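Local coordinates for protein alkaline phosphatase (Thermus thermophilus, PDB 7KWD) that probably hydrolyses phosphate monoesters as a homodimeric alkaline phosphatase that uses zinc and magnesium ions, at residues 413-416 with 421-424; 385-388 with 392-395; 302-307 with 441-446; 55-60 with 67-72. All coordinates share one frame; numbering follows the deposited sequence.

Overall arrangement
Contact 4 (55-60 with 67-72), first to close along the chain, joins helices 51-65 and 70-75 and touches contact 3 through L71 and L441, their centres about 20 Å apart; contact 3 ties the end of helix 283-306 to strand 438-443. Contacts 2 and 1 follow in series between the two segments of contact 3, at the C-terminal end of helix 379-391 with the loop after it and on the loop between helix 406-412 and strand 426-428, centres about 19 Å apart, without touching. Centres of contacts 1 and 4 are about 22 Å apart. Contacts 1 and 4 border the second subunit of the homodimer, whereas contact 3, touched by no other chain, braces the subunit internally.

Contact 1: 413-416 with 421-424; sequences MVQR and PDRP
The guanidinium groups of R416 and R423 lie flat on one another, centres 3.5 Å apart and planes only 11° from parallel. NE of R416 sits over the centre of the R423 group, and NH2 of R423 over that of R416. At the edges the partners differ: R416 turns NE and NH2 side-on to D422, while R423 points NH1 at the carbonyl of V414.

D422 OD2 takes both R416 donors, at 2.9 Å from R416 NE and 3.0 Å from R416 NH2; it lies 21° out of the guanidinium plane, and neither bond is straight. The other oxygen, D422 OD1, uses its syn lone pair for the backbone N of R416 at 2.9 Å, so one carboxylate holds both main chain and side chain of the same residue. The bend of R416 at chi3 (-66°) turns its end back over R423. R423 runs extended from CG to NE, passing M413 O, and its NH1 donates to V414 O over 2.9 Å.

Farther along, the amide of Q415 lies alongside P421, with Q415 NE2 3.8 Å from P421 CG, while Q415 OE1 is bonded to Y326. Two waters link P424 O to M413 O and to Q415 N, stitching together the two arms of the loop that precedes strand 426-428.

D422 beside the stacked pair, with E378 on R416 and E381 on R423, probably balances the two positive charges, and this salt-bridge network ties the loop to the region around the start of helix 379-391.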
loop_
_atom_site.group_PDB
_atom_site.type_symbol
_atom_site.label_atom_id
_atom_site.label_comp_id
_atom_site.label_asym_id
_atom_site.label_seq_id
_atom_site.Cartn_x
_atom_site.Cartn_y
_atom_site.Cartn_z
ATOM N N MET A 413 6.842 21.991 4.590
ATOM C CA MET A 413 8.110 21.581 3.997
ATOM C C MET A 413 7.910 20.721 2.750
ATOM O O MET A 413 8.720 19.839 2.460
ATOM C CB MET A 413 8.977 20.853 5.023
ATOM C CG MET A 413 8.429 19.523 5.511
ATOM S SD MET A 413 9.545 18.843 6.769
ATOM C CE MET A 413 10.802 18.075 5.778
ATOM N N VAL A 414 6.849 20.988 1.998
ATOM C CA VAL A 414 6.592 20.258 0.769
ATOM C C VAL A 414 7.652 20.599 -0.266
ATOM O O VAL A 414 8.217 21.693 -0.282
ATOM C CB VAL A 414 5.175 20.578 0.260
ATOM C CG1 VAL A 414 5.071 22.051 -0.088
ATOM C CG2 VAL A 414 4.798 19.780 -0.954
ATOM N N GLN A 415 7.937 19.625 -1.121
ATOM C CA GLN A 415 8.706 19.827 -2.336
ATOM C C GLN A 415 8.204 21.027 -3.117
ATOM O O GLN A 415 6.999 21.180 -3.350
ATOM C CB GLN A 415 8.603 18.570 -3.209
ATOM C CG GLN A 415 9.538 18.518 -4.437
ATOM C CD GLN A 415 9.099 17.487 -5.479
ATOM O OE1 GLN A 415 8.355 16.544 -5.176
ATOM N NE2 GLN A 415 9.551 17.665 -6.712
ATOM N N ARG A 416 9.139 21.872 -3.531
ATOM C CA ARG A 416 8.841 23.028 -4.374
ATOM C C ARG A 416 9.481 22.938 -5.754
ATOM O O ARG A 416 8.918 23.441 -6.728
ATOM C CB ARG A 416 9.331 24.323 -3.701
ATOM C CG ARG A 416 8.725 24.629 -2.362
ATOM C CD ARG A 416 9.481 25.771 -1.704
ATOM N NE ARG A 416 10.851 25.362 -1.394
ATOM C CZ ARG A 416 11.825 26.177 -0.989
ATOM N NH1 ARG A 416 11.607 27.484 -0.840
ATOM N NH2 ARG A 416 13.024 25.678 -0.728
ATOM N N PRO A 421 13.666 17.235 -6.495
ATOM C CA PRO A 421 13.208 17.558 -5.136
ATOM C C PRO A 421 14.250 18.336 -4.349
ATOM O O PRO A 421 15.416 17.934 -4.246
ATOM C CB PRO A 421 12.931 16.178 -4.514
ATOM C CG PRO A 421 12.418 15.376 -5.657
ATOM C CD PRO A 421 13.198 15.890 -6.916
ATOM N N ASP A 422 13.820 19.487 -3.823
ATOM C CA ASP A 422 14.591 20.228 -2.836
ATOM C C ASP A 422 14.249 19.809 -1.423
ATOM O O ASP A 422 15.043 20.037 -0.504
ATOM C CB ASP A 422 14.360 21.734 -2.987
ATOM C CG ASP A 422 12.882 22.132 -2.901
ATOM O OD1 ASP A 422 11.997 21.392 -3.408
ATOM O OD2 ASP A 422 12.621 23.221 -2.335
ATOM N N ARG A 423 13.074 19.227 -1.236
ATOM C CA ARG A 423 12.634 18.626 0.014
ATOM C C ARG A 423 11.988 17.300 -0.333
ATOM O O ARG A 423 11.617 17.066 -1.495
ATOM C CB ARG A 423 11.669 19.555 0.755
ATOM C CG ARG A 423 12.147 21.004 0.769
ATOM C CD ARG A 423 10.948 21.874 0.938
ATOM N NE ARG A 423 11.293 23.221 1.355
ATOM C CZ ARG A 423 10.389 24.176 1.520
ATOM N NH1 ARG A 423 9.112 23.915 1.280
ATOM N NH2 ARG A 423 10.759 25.386 1.912
ATOM N N PRO A 424 11.853 16.392 0.630
ATOM C CA PRO A 424 11.460 15.021 0.287
ATOM C C PRO A 424 10.164 14.971 -0.504
ATOM O O PRO A 424 9.154 15.529 -0.091
ATOM C CB PRO A 424 11.314 14.340 1.653
ATOM C CG PRO A 424 12.255 15.091 2.561
ATOM C CD PRO A 424 12.153 16.543 2.074
HETATM O O HOH W 1 8.887 17.234 2.352
HETATM O O HOH W 2 6.645 16.775 -0.981
#

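Contact 2: 385-388 with 392-395; sequences VVRA and KVYW
Backbone bonds between R387, A388 and the residues just past their helix are long. V393 N donates to R387 O at 3.3 Å in a nearly straight but weak bond (174°). K392 N reaches A388 O over the same length at a poorer angle, also weakly. K392, the first residue to leave helical geometry, does so with positive phi (50°), and the chain then folds back along the last turns of helix 379-391.

Two CH...O contacts are bent and at best weak: the CA of A388 approaches V393 O at 3.0 Å, and the CA of K392 lies 3.4 Å from A388 O.

Side-chain packing takes two forms. In the apolar pair, the methyl of A388 meets the Y394 ring at CD1, 3.8 Å away, and T408 of helix 406-412 touches both residues. R387 and V393 lie alongside with the same heading: the bend of the arginine at chi3 (66°) lays one face of its guanidinium over the valine, with R387 NH2 3.9 Å from V393 CG2.

Charge enters at the end of R387, whose NH1 forms a salt bridge with E391 in the final turn of the same helix.

The chemistry is thus that of a helix C-terminus closed by weak backbone bonds and ordinary van der Waals contacts. A388 O keeps a weak helical-type partner in K392 N, while R387 O takes V393 N from beyond the helix end, and V393 packs against an arginine face whose charge is met by E391.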
loop_
_atom_site.group_PDB
_atom_site.type_symbol
_atom_site.label_atom_id
_atom_site.label_comp_id
_atom_site.label_asym_id
_atom_site.label_seq_id
_atom_site.Cartn_x
_atom_site.Cartn_y
_atom_site.Cartn_z
ATOM N N VAL A 385 3.119 27.511 10.036
ATOM C CA VAL A 385 3.410 26.711 11.218
ATOM C C VAL A 385 3.082 27.497 12.482
ATOM O O VAL A 385 2.544 26.947 13.450
ATOM C CB VAL A 385 4.883 26.260 11.206
ATOM C CG1 VAL A 385 5.212 25.526 12.475
ATOM C CG2 VAL A 385 5.200 25.368 9.999
ATOM N N VAL A 386 3.446 28.786 12.517
ATOM C CA VAL A 386 3.141 29.594 13.696
ATOM C C VAL A 386 1.636 29.639 13.915
ATOM O O VAL A 386 1.139 29.423 15.033
ATOM C CB VAL A 386 3.735 31.008 13.558
ATOM C CG1 VAL A 386 3.315 31.884 14.754
ATOM C CG2 VAL A 386 5.249 30.935 13.450
ATOM N N ARG A 387 0.883 29.871 12.838
ATOM C CA ARG A 387 -0.563 29.957 12.979
ATOM C C ARG A 387 -1.143 28.636 13.450
ATOM O O ARG A 387 -2.064 28.600 14.273
ATOM C CB ARG A 387 -1.182 30.368 11.652
ATOM C CG ARG A 387 -0.824 31.788 11.290
ATOM C CD ARG A 387 -1.321 32.236 9.923
ATOM N NE ARG A 387 -2.781 32.329 9.784
ATOM C CZ ARG A 387 -3.623 32.981 10.598
ATOM N NH1 ARG A 387 -3.192 33.615 11.677
ATOM N NH2 ARG A 387 -4.927 32.994 10.325
ATOM N N ALA A 388 -0.634 27.533 12.928
ATOM C CA ALA A 388 -1.189 26.250 13.322
ATOM C C ALA A 388 -0.928 25.992 14.797
ATOM O O ALA A 388 -1.825 25.546 15.519
ATOM C CB ALA A 388 -0.605 25.148 12.436
ATOM N N LYS A 392 -4.420 27.483 16.051
ATOM C CA LYS A 392 -5.148 26.329 15.519
ATOM C C LYS A 392 -5.743 26.628 14.146
ATOM O O LYS A 392 -6.863 26.226 13.810
ATOM C CB LYS A 392 -6.210 25.876 16.512
ATOM C CG LYS A 392 -5.595 25.692 17.908
ATOM C CD LYS A 392 -6.299 24.621 18.734
ATOM C CE LYS A 392 -5.882 24.697 20.211
ATOM N NZ LYS A 392 -4.975 25.858 20.521
ATOM N N VAL A 393 -4.961 27.308 13.323
ATOM C CA VAL A 393 -5.299 27.514 11.925
ATOM C C VAL A 393 -4.401 26.607 11.098
ATOM O O VAL A 393 -3.168 26.758 11.109
ATOM C CB VAL A 393 -5.144 28.976 11.512
ATOM C CG1 VAL A 393 -5.365 29.078 10.044
ATOM C CG2 VAL A 393 -6.132 29.842 12.296
ATOM N N TYR A 394 -5.020 25.676 10.374
ATOM C CA TYR A 394 -4.315 24.567 9.747
ATOM C C TYR A 394 -4.302 24.761 8.241
ATOM O O TYR A 394 -5.216 25.356 7.666
ATOM C CB TYR A 394 -4.978 23.246 10.144
ATOM C CG TYR A 394 -5.087 23.081 11.640
ATOM C CD1 TYR A 394 -3.997 23.328 12.454
ATOM C CD2 TYR A 394 -6.273 22.686 12.241
ATOM C CE1 TYR A 394 -4.073 23.192 13.820
ATOM C CE2 TYR A 394 -6.361 22.544 13.619
ATOM C CZ TYR A 394 -5.251 22.803 14.400
ATOM O OH TYR A 394 -5.300 22.665 15.761
ATOM N N TRP A 395 -3.240 24.281 7.603
ATOM C CA TRP A 395 -3.124 24.380 6.163
ATOM C C TRP A 395 -2.618 23.079 5.561
ATOM O O TRP A 395 -1.665 22.482 6.068
ATOM C CB TRP A 395 -2.156 25.521 5.775
ATOM C CG TRP A 395 -2.319 25.921 4.369
ATOM C CD1 TRP A 395 -3.253 26.775 3.863
ATOM C CD2 TRP A 395 -1.543 25.468 3.258
ATOM N NE1 TRP A 395 -3.103 26.883 2.498
ATOM C CE2 TRP A 395 -2.054 26.093 2.106
ATOM C CE3 TRP A 395 -0.460 24.596 3.124
ATOM C CZ2 TRP A 395 -1.516 25.877 0.844
ATOM C CZ3 TRP A 395 0.074 24.393 1.874
ATOM C CH2 TRP A 395 -0.448 25.029 0.756
#

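Contact 3: 302-307 with 441-446; sequences AFVDRN and LLYGQG
Helix 283-306 ends beside strand 438-443 of the central sheet region, and Y443 of that strand reaches across to V304 and D305 in the helix's last turn. The strand is hydrogen-bonded through Y443 to L312 of strand 310-325, and V304 also packs on L312, so helix and strand share one neighbour.

The ring of Y443 is approached at its edge. V304 comes alongside with CB and CG1, the latter 3.8 Å from Y443 CD1; the two side chains run antiparallel alongside each other, and V304 CB lies in the ring plane. D305 OD1 lies in that plane too, at the hydroxyl end.

Y443 OH donates to D305 OD1 at 2.5 Å, a short bond, meeting the syn lone pair of the carboxylate oxygen. The carboxylate is turned 47° from the ring plane, and the two side chains stand roughly perpendicular. On the tyrosine side, a CG anti to the main-chain nitrogen (chi1 -175°) carries the ring out from the strand to the helix. L74 of helix 70-75 packs on this side chain, and the ring of Y78 also meets it.

With a phenylalanine at Y443, the ring edge could still meet V304, but D305 OD1 would probably lose its phenolic donor and the helix end its polar tie to the strand.

The contact thus pairs an apolar edge, buried beside V304, with a hydroxyl that bonds an exposed carboxylate. D305 is probably ionised, which would strengthen the bond.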
loop_
_atom_site.group_PDB
_atom_site.type_symbol
_atom_site.label_atom_id
_atom_site.label_comp_id
_atom_site.label_asym_id
_atom_site.label_seq_id
_atom_site.Cartn_x
_atom_site.Cartn_y
_atom_site.Cartn_z
ATOM N N ALA A 302 17.497 -14.318 15.049
ATOM C CA ALA A 302 18.630 -15.065 15.588
ATOM C C ALA A 302 18.196 -15.913 16.774
ATOM O O ALA A 302 18.637 -17.055 16.914
ATOM C CB ALA A 302 19.760 -14.111 15.966
ATOM N N PHE A 303 17.299 -15.394 17.618
ATOM C CA PHE A 303 16.732 -16.231 18.676
ATOM C C PHE A 303 15.967 -17.434 18.103
ATOM O O PHE A 303 16.118 -18.565 18.581
ATOM C CB PHE A 303 15.816 -15.416 19.586
ATOM C CG PHE A 303 15.301 -16.205 20.767
ATOM C CD1 PHE A 303 14.123 -16.927 20.669
ATOM C CD2 PHE A 303 16.010 -16.260 21.953
ATOM C CE1 PHE A 303 13.657 -17.671 21.728
ATOM C CE2 PHE A 303 15.546 -16.998 23.022
ATOM C CZ PHE A 303 14.368 -17.717 22.905
ATOM N N VAL A 304 15.135 -17.220 17.085
ATOM C CA VAL A 304 14.378 -18.351 16.544
ATOM C C VAL A 304 15.329 -19.380 15.930
ATOM O O VAL A 304 15.118 -20.585 16.060
ATOM C CB VAL A 304 13.330 -17.862 15.530
ATOM C CG1 VAL A 304 12.610 -19.031 14.883
ATOM C CG2 VAL A 304 12.304 -16.964 16.237
ATOM N N ASP A 305 16.382 -18.911 15.239
ATOM C CA ASP A 305 17.389 -19.802 14.674
ATOM C C ASP A 305 17.966 -20.715 15.748
ATOM O O ASP A 305 18.125 -21.914 15.540
ATOM C CB ASP A 305 18.519 -18.994 14.029
ATOM C CG ASP A 305 18.071 -18.196 12.809
ATOM O OD1 ASP A 305 17.004 -18.477 12.240
ATOM O OD2 ASP A 305 18.794 -17.261 12.435
ATOM N N ARG A 306 18.272 -20.158 16.914
ATOM C CA ARG A 306 18.786 -20.966 18.011
ATOM C C ARG A 306 17.703 -21.762 18.726
ATOM O O ARG A 306 18.054 -22.672 19.473
ATOM C CB ARG A 306 19.533 -20.080 19.018
ATOM C CG ARG A 306 20.699 -19.286 18.382
ATOM C CD ARG A 306 21.480 -18.447 19.400
ATOM N NE ARG A 306 20.636 -17.760 20.388
ATOM C CZ ARG A 306 20.282 -16.465 20.351
ATOM N NH1 ARG A 306 20.682 -15.670 19.365
ATOM N NH2 ARG A 306 19.512 -15.963 21.312
ATOM N N ASN A 307 16.416 -21.481 18.476
ATOM C CA ASN A 307 15.307 -22.060 19.248
ATOM C C ASN A 307 14.176 -22.485 18.327
ATOM O O ASN A 307 13.151 -21.809 18.209
ATOM C CB ASN A 307 14.789 -21.056 20.277
ATOM C CG ASN A 307 15.761 -20.836 21.399
ATOM O OD1 ASN A 307 15.744 -21.554 22.387
ATOM N ND2 ASN A 307 16.614 -19.847 21.251
ATOM N N LEU A 441 3.746 -12.029 8.172
ATOM C CA LEU A 441 4.952 -12.796 7.869
ATOM C C LEU A 441 5.236 -13.803 8.971
ATOM O O LEU A 441 5.162 -13.468 10.153
ATOM C CB LEU A 441 6.158 -11.862 7.712
ATOM C CG LEU A 441 7.600 -12.367 7.825
ATOM C CD1 LEU A 441 7.976 -13.115 6.583
ATOM C CD2 LEU A 441 8.523 -11.170 7.985
ATOM N N LEU A 442 5.627 -15.010 8.571
ATOM C CA LEU A 442 5.914 -16.105 9.488
ATOM C C LEU A 442 7.377 -16.504 9.406
ATOM O O LEU A 442 7.906 -16.758 8.317
ATOM C CB LEU A 442 5.067 -17.331 9.179
ATOM C CG LEU A 442 3.555 -17.091 9.157
ATOM C CD1 LEU A 442 2.824 -18.382 8.728
ATOM C CD2 LEU A 442 3.106 -16.654 10.503
ATOM N N TYR A 443 8.032 -16.578 10.550
ATOM C CA TYR A 443 9.457 -16.901 10.585
ATOM C C TYR A 443 9.610 -18.067 11.546
ATOM O O TYR A 443 9.514 -17.902 12.774
ATOM C CB TYR A 443 10.310 -15.708 11.003
ATOM C CG TYR A 443 11.791 -16.008 10.915
ATOM C CD1 TYR A 443 12.467 -16.612 11.968
ATOM C CD2 TYR A 443 12.504 -15.730 9.766
ATOM C CE1 TYR A 443 13.816 -16.919 11.877
ATOM C CE2 TYR A 443 13.852 -16.018 9.682
ATOM C CZ TYR A 443 14.503 -16.604 10.743
ATOM O OH TYR A 443 15.852 -16.880 10.626
ATOM N N GLY A 444 9.833 -19.231 10.994
ATOM C CA GLY A 444 9.908 -20.427 11.807
ATOM C C GLY A 444 10.390 -21.600 10.987
ATOM O O GLY A 444 10.535 -21.523 9.759
ATOM N N GLN A 445 10.632 -22.692 11.715
ATOM C CA GLN A 445 11.148 -23.909 11.118
ATOM C C GLN A 445 10.000 -24.689 10.512
ATOM O O GLN A 445 8.958 -24.875 11.152
ATOM C CB GLN A 445 11.864 -24.749 12.181
ATOM C CG GLN A 445 12.324 -26.119 11.701
ATOM C CD GLN A 445 13.223 -26.814 12.722
ATOM O OE1 GLN A 445 12.769 -27.680 13.480
ATOM N NE2 GLN A 445 14.504 -26.426 12.749
ATOM N N GLY A 446 10.182 -25.130 9.275
ATOM C CA GLY A 446 9.271 -26.090 8.680
ATOM C C GLY A 446 8.018 -25.527 8.063
ATOM O O GLY A 446 7.030 -26.245 7.929
#

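Contact 4: 55-60 with 67-72; sequences AIAQAY and RVLALE
L69 and E72 reach toward helix 51-65 from opposite ends of one helical turn, meeting A57 and Q58. In L69, at the N-cap position of helix 70-75, chi1 (-161°) and chi2 (72°) together bring CD2 to the helix: it lies 4.0 Å from A57 CB and 3.8 Å from Q58 N. L291 and D294 of helix 283-306 border the same leucine.

Q58 and E72 are both stretched out. With chi1 and chi2 of Q58 near 180°, its amide stands off the helix and the side chain runs athwart the glutamate, the amide and carboxylate planes 78° apart. The closest approach is Q58 CG to E72 OE1, 3.3 Å, with no direct hydrogen bond between the side chains. Q58 OE1 accepts from Y54, and Q58 NE2 bonds N84 of the second subunit.

A water joins the segments instead. It donates to Q58 O at 2.9 Å and to E72 OE1 at 2.8 Å, and accepts from L69 N at 2.9 Å.

Replacing Q58 by a leucine would probably leave Y54 without this acceptor and N84 of the second subunit without its amide donor.

E72 OE2 forms a salt bridge with R62 and a hydrogen bond with the backbone N of A27 in the second subunit. The buried carboxylate is thus satisfied by water, arginine and a neighbouring chain, which links this helix pair to the dimer interface.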
loop_
_atom_site.group_PDB
_atom_site.type_symbol
_atom_site.label_atom_id
_atom_site.label_comp_id
_atom_site.label_asym_id
_atom_site.label_seq_id
_atom_site.Cartn_x
_atom_site.Cartn_y
_atom_site.Cartn_z
ATOM N N ALA A 55 8.698 0.522 1.374
ATOM C CA ALA A 55 9.490 0.875 0.204
ATOM C C ALA A 55 10.540 1.928 0.536
ATOM O O ALA A 55 11.673 1.857 0.042
ATOM C CB ALA A 55 8.565 1.388 -0.900
ATOM N N ILE A 56 10.168 2.924 1.358
ATOM C CA ILE A 56 11.117 3.976 1.750
ATOM C C ILE A 56 12.266 3.402 2.571
ATOM O O ILE A 56 13.426 3.733 2.336
ATOM C CB ILE A 56 10.395 5.104 2.519
ATOM C CG1 ILE A 56 9.508 5.922 1.581
ATOM C CG2 ILE A 56 11.411 6.041 3.169
ATOM C CD1 ILE A 56 8.401 6.719 2.333
ATOM N N ALA A 57 11.961 2.581 3.580
ATOM C CA ALA A 57 13.028 2.019 4.400
ATOM C C ALA A 57 13.902 1.047 3.607
ATOM O O ALA A 57 15.124 0.976 3.809
ATOM C CB ALA A 57 12.437 1.297 5.601
ATOM N N GLN A 58 13.272 0.223 2.769
ATOM C CA GLN A 58 14.011 -0.681 1.891
ATOM C C GLN A 58 15.027 0.084 1.045
ATOM O O GLN A 58 16.187 -0.310 0.943
ATOM C CB GLN A 58 13.032 -1.431 0.985
ATOM C CG GLN A 58 13.677 -2.425 0.025
ATOM C CD GLN A 58 12.643 -3.078 -0.889
ATOM O OE1 GLN A 58 12.483 -4.300 -0.896
ATOM N NE2 GLN A 58 11.939 -2.262 -1.666
ATOM N N ALA A 59 14.588 1.198 0.449
ATOM C CA ALA A 59 15.460 2.000 -0.391
ATOM C C ALA A 59 16.515 2.690 0.442
ATOM O O ALA A 59 17.690 2.724 0.063
ATOM C CB ALA A 59 14.640 3.032 -1.167
ATOM N N TYR A 60 16.118 3.231 1.594
ATOM C CA TYR A 60 17.072 3.966 2.415
ATOM C C TYR A 60 18.211 3.059 2.872
ATOM O O TYR A 60 19.384 3.440 2.841
ATOM C CB TYR A 60 16.357 4.587 3.611
ATOM C CG TYR A 60 17.248 5.541 4.393
ATOM C CD1 TYR A 60 18.052 5.082 5.402
ATOM C CD2 TYR A 60 17.313 6.905 4.078
ATOM C CE1 TYR A 60 18.892 5.936 6.092
ATOM C CE2 TYR A 60 18.149 7.768 4.793
ATOM C CZ TYR A 60 18.931 7.283 5.778
ATOM O OH TYR A 60 19.784 8.118 6.479
ATOM N N ARG A 67 23.146 -1.409 2.770
ATOM C CA ARG A 67 22.763 -2.682 3.395
ATOM C C ARG A 67 21.358 -3.063 2.939
ATOM O O ARG A 67 20.523 -2.199 2.639
ATOM C CB ARG A 67 22.785 -2.584 4.935
ATOM C CG ARG A 67 21.791 -1.485 5.413
ATOM C CD ARG A 67 21.695 -1.254 6.908
ATOM N NE ARG A 67 20.659 -2.113 7.436
ATOM C CZ ARG A 67 19.619 -1.714 8.148
ATOM N NH1 ARG A 67 19.432 -0.441 8.474
ATOM N NH2 ARG A 67 18.762 -2.634 8.566
ATOM N N VAL A 68 21.084 -4.361 2.949
ATOM C CA VAL A 68 19.736 -4.867 2.713
ATOM C C VAL A 68 18.994 -4.932 4.044
ATOM O O VAL A 68 19.449 -5.584 4.976
ATOM C CB VAL A 68 19.767 -6.239 2.045
ATOM C CG1 VAL A 68 18.365 -6.751 1.809
ATOM C CG2 VAL A 68 20.559 -6.137 0.754
ATOM N N LEU A 69 17.850 -4.260 4.120
ATOM C CA LEU A 69 16.984 -4.315 5.280
ATOM C C LEU A 69 16.651 -5.750 5.663
ATOM O O LEU A 69 16.309 -6.568 4.809
ATOM C CB LEU A 69 15.715 -3.540 4.915
ATOM C CG LEU A 69 14.766 -3.020 5.969
ATOM C CD1 LEU A 69 15.373 -1.867 6.699
ATOM C CD2 LEU A 69 13.488 -2.600 5.274
ATOM N N ALA A 70 16.744 -6.059 6.959
ATOM C CA ALA A 70 16.425 -7.412 7.384
ATOM C C ALA A 70 15.000 -7.793 6.983
ATOM O O ALA A 70 14.742 -8.928 6.578
ATOM C CB ALA A 70 16.621 -7.576 8.884
ATOM N N LEU A 71 14.067 -6.859 7.073
ATOM C CA LEU A 71 12.694 -7.165 6.690
ATOM C C LEU A 71 12.618 -7.544 5.207
ATOM O O LEU A 71 11.880 -8.459 4.835
ATOM C CB LEU A 71 11.780 -5.976 7.012
ATOM C CG LEU A 71 10.304 -6.250 6.795
ATOM C CD1 LEU A 71 9.849 -7.519 7.505
ATOM C CD2 LEU A 71 9.430 -5.038 7.179
ATOM N N GLU A 72 13.395 -6.886 4.344
ATOM C CA GLU A 72 13.400 -7.304 2.943
ATOM C C GLU A 72 13.852 -8.766 2.825
ATOM O O GLU A 72 13.248 -9.564 2.098
ATOM C CB GLU A 72 14.301 -6.410 2.078
ATOM C CG GLU A 72 14.389 -6.899 0.622
ATOM C CD GLU A 72 15.364 -6.121 -0.270
ATOM O OE1 GLU A 72 15.742 -4.996 0.091
ATOM O OE2 GLU A 72 15.763 -6.656 -1.327
HETATM O O HOH W 3 16.778 -2.982 1.802
#